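Local coordinates for protein Cag-Z (Helicobacter pylori, PDB 1S2X) that is of unknown function but is encoded by the cag pathogenicity island, which specifies a type IV secretion system, at residues 14-19 and 88-93; 54-59 and 149-154. The protein carries 1 engineered substitution. All coordinates share one frame; numbering follows the deposited sequence.

Interaction 1. Residues 14-19 and 88-93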
ATOM      1  N   GLU A  14      -9.049  16.935  -4.254  1.00 47.72           N
ATOM      2  CA  GLU A  14      -9.471  16.001  -3.215  1.00 53.34           C
ATOM      3  C   GLU A  14     -10.685  15.223  -3.702  1.00 48.16           C
ATOM      4  O   GLU A  14     -10.867  14.043  -3.400  1.00 55.92           O
ATOM      5  CB  GLU A  14      -9.756  16.739  -1.916  1.00 58.78           C
ATOM      6  CG  GLU A  14      -9.721  18.249  -1.985  1.00 69.21           C
ATOM      7  CD  GLU A  14      -8.336  18.859  -1.985  1.00 72.61           C
ATOM      8  OE1 GLU A  14      -7.594  18.671  -0.993  1.00 66.64           O
ATOM      9  OE2 GLU A  14      -7.995  19.537  -2.984  1.00 57.85           O
ATOM     10  N   ALA A  15     -11.549  15.861  -4.484  1.00 48.19           N
ATOM     11  CA  ALA A  15     -12.747  15.167  -4.952  1.00 57.30           C
ATOM     12  C   ALA A  15     -12.417  14.116  -6.001  1.00 54.09           C
ATOM     13  O   ALA A  15     -13.030  13.052  -6.087  1.00 53.57           O
ATOM     14  CB  ALA A  15     -13.750  16.162  -5.521  1.00 75.24           C
ATOM     15  N   GLU A  16     -11.419  14.423  -6.824  1.00 44.96           N
ATOM     16  CA  GLU A  16     -11.028  13.474  -7.868  1.00 49.78           C
ATOM     17  C   GLU A  16     -10.306  12.294  -7.227  1.00 50.37           C
ATOM     18  O   GLU A  16     -10.403  11.134  -7.616  1.00 44.23           O
ATOM     19  CB  GLU A  16     -10.158  14.188  -8.894  1.00 50.91           C
ATOM     20  CG  GLU A  16     -10.540  13.971 -10.341  1.00 59.15           C
ATOM     21  CD  GLU A  16     -11.953  14.366 -10.699  1.00 56.12           C
ATOM     22  OE1 GLU A  16     -12.391  15.462 -10.307  1.00 62.90           O
ATOM     23  OE2 GLU A  16     -12.633  13.572 -11.374  1.00 61.59           O
ATOM     24  N   ARG A  17      -9.552  12.626  -6.182  1.00 45.23           N
ATOM     25  CA  ARG A  17      -8.837  11.613  -5.423  1.00 40.67           C
ATOM     26  C   ARG A  17      -9.805  10.678  -4.717  1.00 51.40           C
ATOM     27  O   ARG A  17      -9.597   9.461  -4.724  1.00 44.25           O
ATOM     28  CB  ARG A  17      -7.899  12.329  -4.451  1.00 36.30           C
ATOM     29  CG  ARG A  17      -6.693  12.906  -5.199  1.00 35.09           C
ATOM     30  CD  ARG A  17      -5.697  13.493  -4.212  1.00 32.96           C
ATOM     31  NE  ARG A  17      -6.397  14.124  -3.097  1.00 46.42           N
ATOM     32  CZ  ARG A  17      -6.211  15.385  -2.728  1.00 59.94           C
ATOM     33  NH1 ARG A  17      -6.894  15.877  -1.699  1.00 54.71           N
ATOM     34  NH2 ARG A  17      -5.339  16.134  -3.393  1.00 51.30           N
ATOM     35  N   GLN A  18     -10.852  11.245  -4.135  1.00 55.01           N
ATOM     36  CA  GLN A  18     -11.855  10.493  -3.381  1.00 49.49           C
ATOM     37  C   GLN A  18     -12.643   9.573  -4.296  1.00 48.78           C
ATOM     38  O   GLN A  18     -13.171   8.537  -3.893  1.00 54.81           O
ATOM     39  CB  GLN A  18     -12.767  11.458  -2.626  1.00 45.40           C
ATOM     40  CG  GLN A  18     -13.779  10.838  -1.684  1.00 54.29           C
ATOM     41  CD  GLN A  18     -13.239   9.951  -0.587  1.00 51.91           C
ATOM     42  OE1 GLN A  18     -12.260  10.244   0.095  1.00 54.49           O
ATOM     43  NE2 GLN A  18     -13.877   8.804  -0.369  1.00 46.31           N
ATOM     44  N   LYS A  19     -12.726   9.951  -5.565  1.00 48.11           N
ATOM     45  CA  LYS A  19     -13.471   9.136  -6.522  1.00 48.35           C
ATOM     46  C   LYS A  19     -12.711   7.847  -6.809  1.00 41.44           C
ATOM     47  O   LYS A  19     -13.274   6.768  -6.976  1.00 44.84           O
ATOM     48  CB  LYS A  19     -13.720   9.900  -7.821  1.00 55.36           C
ATOM     49  CG  LYS A  19     -14.394  11.257  -7.689  1.00 70.15           C
ATOM     50  CD  LYS A  19     -15.775  11.150  -7.070  1.00 85.44           C
ATOM     51  CE  LYS A  19     -16.887  11.227  -8.126  1.00 90.11           C
ATOM     52  NZ  LYS A  19     -18.132  10.573  -7.661  1.00 72.67           N
ATOM     53  N   TYR A  88      -3.068   7.735 -12.299  1.00 38.13           N
ATOM     54  CA  TYR A  88      -2.226   8.110 -13.421  1.00 43.25           C
ATOM     55  C   TYR A  88      -3.054   8.563 -14.626  1.00 46.91           C
ATOM     56  O   TYR A  88      -2.740   9.557 -15.262  1.00 42.20           O
ATOM     57  CB  TYR A  88      -1.362   6.939 -13.871  1.00 49.96           C
ATOM     58  CG  TYR A  88      -0.547   7.197 -15.119  1.00 47.63           C
ATOM     59  CD1 TYR A  88      -0.806   6.509 -16.295  1.00 40.81           C
ATOM     60  CD2 TYR A  88       0.487   8.124 -15.112  1.00 51.91           C
ATOM     61  CE1 TYR A  88      -0.065   6.739 -17.440  1.00 43.10           C
ATOM     62  CE2 TYR A  88       1.232   8.355 -16.252  1.00 50.18           C
ATOM     63  CZ  TYR A  88       0.957   7.662 -17.408  1.00 42.18           C
ATOM     64  OH  TYR A  88       1.701   7.902 -18.540  1.00 35.30           O
ATOM     65  N   ASN A  89      -4.096   7.787 -14.876  1.00 47.16           N
ATOM     66  CA  ASN A  89      -5.035   7.986 -15.960  1.00 44.44           C
ATOM     67  C   ASN A  89      -5.808   9.284 -15.771  1.00 49.98           C
ATOM     68  O   ASN A  89      -6.065   9.980 -16.754  1.00 41.34           O
ATOM     69  CB  ASN A  89      -5.974   6.791 -16.045  1.00 46.01           C
ATOM     70  CG  ASN A  89      -5.337   5.577 -16.694  1.00 49.04           C
ATOM     71  OD1 ASN A  89      -5.898   4.477 -16.640  1.00 42.18           O
ATOM     72  ND2 ASN A  89      -4.179   5.748 -17.317  1.00 40.55           N
ATOM     73  N   ARG A  90      -6.164   9.610 -14.536  1.00 48.68           N
ATOM     74  CA  ARG A  90      -6.826  10.879 -14.223  1.00 48.16           C
ATOM     75  C   ARG A  90      -5.875  12.056 -14.394  1.00 43.51           C
ATOM     76  O   ARG A  90      -6.165  13.063 -15.043  1.00 37.56           O
ATOM     77  CB  ARG A  90      -7.376  10.838 -12.800  1.00 45.34           C
ATOM     78  CG  ARG A  90      -8.071  12.086 -12.297  1.00 45.50           C
ATOM     79  CD  ARG A  90      -8.992  12.705 -13.337  1.00 55.54           C
ATOM     80  NE  ARG A  90      -9.258  14.117 -13.046  1.00 53.36           N
ATOM     81  CZ  ARG A  90     -10.294  14.794 -13.529  1.00 55.49           C
ATOM     82  NH1 ARG A  90     -10.451  16.068 -13.207  1.00 50.82           N
ATOM     83  NH2 ARG A  90     -11.174  14.208 -14.329  1.00 38.14           N
ATOM     84  N   CYS A  91      -4.682  11.964 -13.807  1.00 38.07           N
ATOM     85  CA  CYS A  91      -3.721  13.056 -13.926  1.00 42.83           C
ATOM     86  C   CYS A  91      -3.241  13.279 -15.353  1.00 54.39           C
ATOM     87  O   CYS A  91      -2.951  14.422 -15.735  1.00 58.44           O
ATOM     88  CB  CYS A  91      -2.518  12.793 -13.010  1.00 41.30           C
ATOM     89  SG  CYS A  91      -2.981  12.723 -11.252  1.00 38.15           S
ATOM     90  N   LYS A  92      -3.144  12.221 -16.153  1.00 53.17           N
ATOM     91  CA  LYS A  92      -2.643  12.366 -17.514  1.00 57.15           C
ATOM     92  C   LYS A  92      -3.618  13.174 -18.381  1.00 54.24           C
ATOM     93  O   LYS A  92      -3.150  14.001 -19.166  1.00 58.19           O
ATOM     94  CB  LYS A  92      -2.370  11.013 -18.172  1.00 57.51           C
ATOM     95  CG  LYS A  92      -1.335  11.109 -19.288  1.00 62.98           C
ATOM     96  CD  LYS A  92      -0.517   9.835 -19.397  1.00 71.73           C
ATOM     97  CE  LYS A  92      -0.088   9.525 -20.818  1.00 73.03           C
ATOM     98  NZ  LYS A  92      -1.262   9.370 -21.729  1.00 68.66           N
ATOM     99  N   GLN A  93      -4.896  12.903 -18.197  1.00 45.27           N
ATOM    100  CA  GLN A  93      -6.032  13.536 -18.827  1.00 46.14           C
ATOM    101  C   GLN A  93      -6.102  14.998 -18.386  1.00 57.10           C
ATOM    102  O   GLN A  93      -6.234  15.908 -19.202  1.00 51.11           O
ATOM    103  CB  GLN A  93      -7.338  12.823 -18.479  1.00 48.84           C
ATOM    104  CG  GLN A  93      -8.559  13.728 -18.408  1.00 52.24           C
ATOM    105  CD  GLN A  93      -9.863  12.974 -18.605  1.00 64.35           C
ATOM    106  OE1 GLN A  93     -10.958  13.529 -18.467  1.00 68.53           O
ATOM    107  NE2 GLN A  93      -9.757  11.690 -18.940  1.00 65.82           N
TER
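Glu-16 and Arg-90 make the whole of this contact, and they meet flat against flat. The carboxylate of Glu-16 lies over one face of the Arg-90 guanidinium, the two planes only 16° apart, with Glu-16 CD 3.3 Å above the plane and over its centre. Behind the carboxylate, the CG methylene of Glu-16 sits over the inner end of the same face, 3.0 Å from Arg-90 NE, an unusually tight approach. Arg-90 gets there with CG anti to the backbone N (chi1 179°) and a bend at chi2.

The attraction is electrostatic. Glu-16 OE2 forms a salt bridge with Arg-90 NH2 at 3.4 Å, but the oxygen stands well off the guanidinium plane and no N-H is aimed at it. The pair bridges helix 14-23 and helix 74-101 at the surface of this all-helical protein, beside Phe-12. The stronger polar partner of Arg-90 is on its own helix, where NE forms a salt bridge with Glu-94; Glu-9 adds a long, weak ion pair at NH1. Glu-9 also brings its OE1 close to Glu-16 OE1, two like charges whose repulsion the nearby arginine probably offsets.

Within 14-19, a separate salt bridge links Arg-17 NH1 to Glu-14 OE1 at 3.0 Å, its hydrogen bond weak at 148°. The Arg-17 side chain reaches Asn-118 and Phe-122 of helix 105-135.

Interaction 2. Residues 54-59 and 149-154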
ATOM      1  N   ASP A  54      10.801 -22.016  19.136  1.00 37.32           N
ATOM      2  CA  ASP A  54       9.408 -22.420  19.362  1.00 30.89           C
ATOM      3  C   ASP A  54       8.503 -21.315  18.816  1.00 25.01           C
ATOM      4  O   ASP A  54       7.416 -21.600  18.325  1.00 35.10           O
ATOM      5  CB  ASP A  54       9.104 -22.664  20.829  1.00 37.20           C
ATOM      6  CG  ASP A  54       7.673 -23.046  21.135  1.00 34.40           C
ATOM      7  OD1 ASP A  54       7.160 -24.036  20.568  1.00 45.99           O
ATOM      8  OD2 ASP A  54       7.042 -22.357  21.967  1.00 43.16           O
ATOM      9  N   PHE A  55       8.981 -20.090  18.918  1.00 22.71           N
ATOM     10  CA  PHE A  55       8.356 -18.925  18.305  1.00 25.97           C
ATOM     11  C   PHE A  55       8.248 -19.152  16.795  1.00 23.92           C
ATOM     12  O   PHE A  55       7.188 -19.003  16.187  1.00 33.15           O
ATOM     13  CB  PHE A  55       9.165 -17.661  18.605  1.00 21.92           C
ATOM     14  CG  PHE A  55       8.775 -16.445  17.788  1.00 22.14           C
ATOM     15  CD1 PHE A  55       9.595 -15.951  16.785  1.00 28.40           C
ATOM     16  CD2 PHE A  55       7.586 -15.788  18.024  1.00 21.10           C
ATOM     17  CE1 PHE A  55       9.238 -14.836  16.049  1.00 23.50           C
ATOM     18  CE2 PHE A  55       7.220 -14.677  17.288  1.00 26.07           C
ATOM     19  CZ  PHE A  55       8.045 -14.188  16.294  1.00 21.24           C
ATOM     20  N   LEU A  56       9.361 -19.520  16.171  1.00 31.33           N
ATOM     21  CA  LEU A  56       9.388 -19.676  14.711  1.00 33.74           C
ATOM     22  C   LEU A  56       8.542 -20.852  14.265  1.00 24.98           C
ATOM     23  O   LEU A  56       7.955 -20.838  13.188  1.00 29.58           O
ATOM     24  CB  LEU A  56      10.824 -19.848  14.214  1.00 36.79           C
ATOM     25  CG  LEU A  56      11.611 -18.535  14.216  1.00 34.30           C
ATOM     26  CD1 LEU A  56      12.927 -18.704  13.480  1.00 43.04           C
ATOM     27  CD2 LEU A  56      10.746 -17.423  13.618  1.00 26.65           C
ATOM     28  N   ARG A  57       8.506 -21.878  15.111  1.00 24.55           N
ATOM     29  CA  ARG A  57       7.616 -22.994  14.860  1.00 33.32           C
ATOM     30  C   ARG A  57       6.167 -22.501  14.890  1.00 36.82           C
ATOM     31  O   ARG A  57       5.333 -22.913  14.095  1.00 29.28           O
ATOM     32  CB  ARG A  57       7.772 -24.089  15.909  1.00 32.12           C
ATOM     33  CG  ARG A  57       6.821 -25.254  15.664  1.00 44.58           C
ATOM     34  CD  ARG A  57       7.564 -26.322  14.852  1.00 69.30           C
ATOM     35  NE  ARG A  57       8.920 -26.509  15.367  1.00 79.07           N
ATOM     36  CZ  ARG A  57       9.226 -27.242  16.429  1.00 82.56           C
ATOM     37  NH1 ARG A  57       8.295 -27.886  17.115  1.00 59.46           N
ATOM     38  NH2 ARG A  57      10.495 -27.345  16.813  1.00104.17           N
ATOM     39  N   ARG A  58       5.879 -21.605  15.835  1.00 27.93           N
ATOM     40  CA  ARG A  58       4.515 -21.086  15.925  1.00 21.25           C
ATOM     41  C   ARG A  58       4.256 -20.119  14.790  1.00 23.14           C
ATOM     42  O   ARG A  58       3.128 -19.940  14.340  1.00 19.86           O
ATOM     43  CB  ARG A  58       4.325 -20.410  17.282  1.00 31.84           C
ATOM     44  CG  ARG A  58       4.339 -21.405  18.438  1.00 32.00           C
ATOM     45  CD  ARG A  58       3.896 -20.754  19.741  1.00 36.59           C
ATOM     46  NE  ARG A  58       4.200 -21.608  20.890  1.00 33.56           N
ATOM     47  CZ  ARG A  58       3.500 -21.623  22.016  1.00 41.96           C
ATOM     48  NH1 ARG A  58       2.439 -20.841  22.172  1.00 32.94           N
ATOM     49  NH2 ARG A  58       3.884 -22.447  22.986  1.00 39.60           N
ATOM     50  N   VAL A  59       5.319 -19.479  14.306  1.00 25.10           N
ATOM     51  CA  VAL A  59       5.168 -18.589  13.144  1.00 24.84           C
ATOM     52  C   VAL A  59       4.913 -19.403  11.877  1.00 17.70           C
ATOM     53  O   VAL A  59       4.027 -19.060  11.087  1.00 21.63           O
ATOM     54  CB  VAL A  59       6.401 -17.692  12.970  1.00 26.77           C
ATOM     55  CG1 VAL A  59       6.342 -16.964  11.624  1.00 29.08           C
ATOM     56  CG2 VAL A  59       6.520 -16.692  14.110  1.00 21.67           C
ATOM     57  N   GLY A 149      15.063  -8.107  16.549  1.00 35.72           N
ATOM     58  CA  GLY A 149      14.863  -7.634  15.193  1.00 30.31           C
ATOM     59  C   GLY A 149      15.211  -8.709  14.186  1.00 26.54           C
ATOM     60  O   GLY A 149      14.727  -8.731  13.063  1.00 39.52           O
ATOM     61  N   ASN A 150      16.076  -9.648  14.568  1.00 31.10           N
ATOM     62  CA  ASN A 150      16.494 -10.623  13.560  1.00 35.64           C
ATOM     63  C   ASN A 150      15.428 -11.710  13.420  1.00 33.37           C
ATOM     64  O   ASN A 150      15.031 -12.022  12.301  1.00 29.65           O
ATOM     65  CB  ASN A 150      17.844 -11.223  13.914  1.00 42.01           C
ATOM     66  CG  ASN A 150      18.434 -12.112  12.836  1.00 54.51           C
ATOM     67  OD1 ASN A 150      18.751 -11.683  11.725  1.00 40.06           O
ATOM     68  ND2 ASN A 150      18.598 -13.391  13.178  1.00 49.96           N
HETATM   69  N   MSE A 151      14.991 -12.260  14.540  1.00 28.69           N
HETATM   70  CA  MSE A 151      13.911 -13.242  14.533  1.00 34.67           C
HETATM   71  C   MSE A 151      12.642 -12.573  13.996  1.00 31.83           C
HETATM   72  O   MSE A 151      11.858 -13.264  13.351  1.00 21.29           O
HETATM   73  CB  MSE A 151      13.674 -13.868  15.898  1.00 29.16           C
HETATM   74  CG  MSE A 151      14.698 -14.874  16.376  1.00 38.05           C
HETATM   75 SE   MSE A 151      14.996 -16.288  15.285  1.00 58.36          SE
HETATM   76  CE  MSE A 151      14.934 -17.635  16.431  1.00 44.51           C
HETATM   77  N   MSE A 152      12.420 -11.273  14.213  1.00 27.52           N
HETATM   78  CA  MSE A 152      11.248 -10.654  13.583  1.00 30.00           C
HETATM   79  C   MSE A 152      11.425 -10.703  12.066  1.00 27.59           C
HETATM   80  O   MSE A 152      10.477 -10.978  11.327  1.00 29.24           O
HETATM   81  CB  MSE A 152      11.011  -9.218  14.024  1.00 21.17           C
HETATM   82  CG  MSE A 152      10.185  -9.054  15.293  1.00 30.76           C
HETATM   83 SE   MSE A 152      10.235  -7.335  15.896  1.00 54.42          SE
HETATM   84  CE  MSE A 152       9.515  -6.533  14.465  1.00 20.08           C
ATOM     85  N   GLY A 153      12.653 -10.463  11.619  1.00 21.27           N
ATOM     86  CA  GLY A 153      12.979 -10.506  10.198  1.00 25.40           C
ATOM     87  C   GLY A 153      12.576 -11.829   9.579  1.00 29.77           C
ATOM     88  O   GLY A 153      11.870 -11.887   8.560  1.00 27.05           O
ATOM     89  N   VAL A 154      13.011 -12.919  10.215  1.00 24.39           N
ATOM     90  CA  VAL A 154      12.656 -14.250   9.720  1.00 18.63           C
ATOM     91  C   VAL A 154      11.154 -14.502   9.731  1.00 22.12           C
ATOM     92  O   VAL A 154      10.624 -15.101   8.787  1.00 20.61           O
ATOM     93  CB  VAL A 154      13.398 -15.302  10.569  1.00 31.00           C
ATOM     94  CG1 VAL A 154      13.045 -16.716  10.143  1.00 28.99           C
ATOM     95  CG2 VAL A 154      14.901 -15.054  10.456  1.00 31.15           C
TER
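Leu-56 and Met-151, a selenomethionine, both start with CG anti to the carbonyl carbon (chi1 near -75° in both), and further bends at chi2 and chi3 fold the Met-151 chain so that its selenium and terminal methyl meet the leucine. The two side chains cross at about a right angle. A single branch of the leucine does most of the touching: Leu-56 CD1 lies 3.7 Å from Met-151 SE and equally near its CE, while Leu-56 CG is 4.1 Å from that same methyl. About one turn further along the second helix, Val-154 CG1 comes to 3.9 Å from Leu-56 CD1, so this one methyl packs against both residues.

Phe-55 takes a different first torsion, with CG anti to the backbone N, and presents the edge of its ring to the neighbouring backbone. Its CE1 is 4.1 Å from Met-151 O, which lies near the ring plane; the approach is a loose one. Val-59 CG2 of the same helix covers one ring face, 3.6 Å above it and offset toward the rim.

Asp-54 and Arg-58 are paired along their own helix by a salt bridge, with Arg-58 NE 3.1 Å from Asp-54 OD2 in a weak hydrogen bond.

This is apolar packing of two nearly parallel helices, crossing at -24° with segment axes 10.8 Å apart at closest approach. Helix 52-68 continues the contact with helix 149-158 through Phe-55 and Val-59 on Ala-155, and Leu-56 and Val-59 on Ile-158, while Pro-144 and Ile-147 of the preceding loop also touch Phe-55.

Interactions 1 and 2 lie on opposite sides of the chain's centre, their own centres 42 Å apart and their nearest atoms about 31 Å apart, so neither touches the other. The chain connects them nonetheless: helix 52-68 of interaction 2 is followed directly by helix 74-101 of interaction 1, and in sequence the four segments alternate, 14-19, 54-59, 88-93 and 149-154. They also differ in character. Interaction 1 is a charged surface contact, its centre 18 Å from the chain's centre, whereas interaction 2, with its centre 24 Å from that point, is largely apolar and partly buried. Each joins helices far apart in sequence: 14-23 with 74-101, and 52-68 with 149-158.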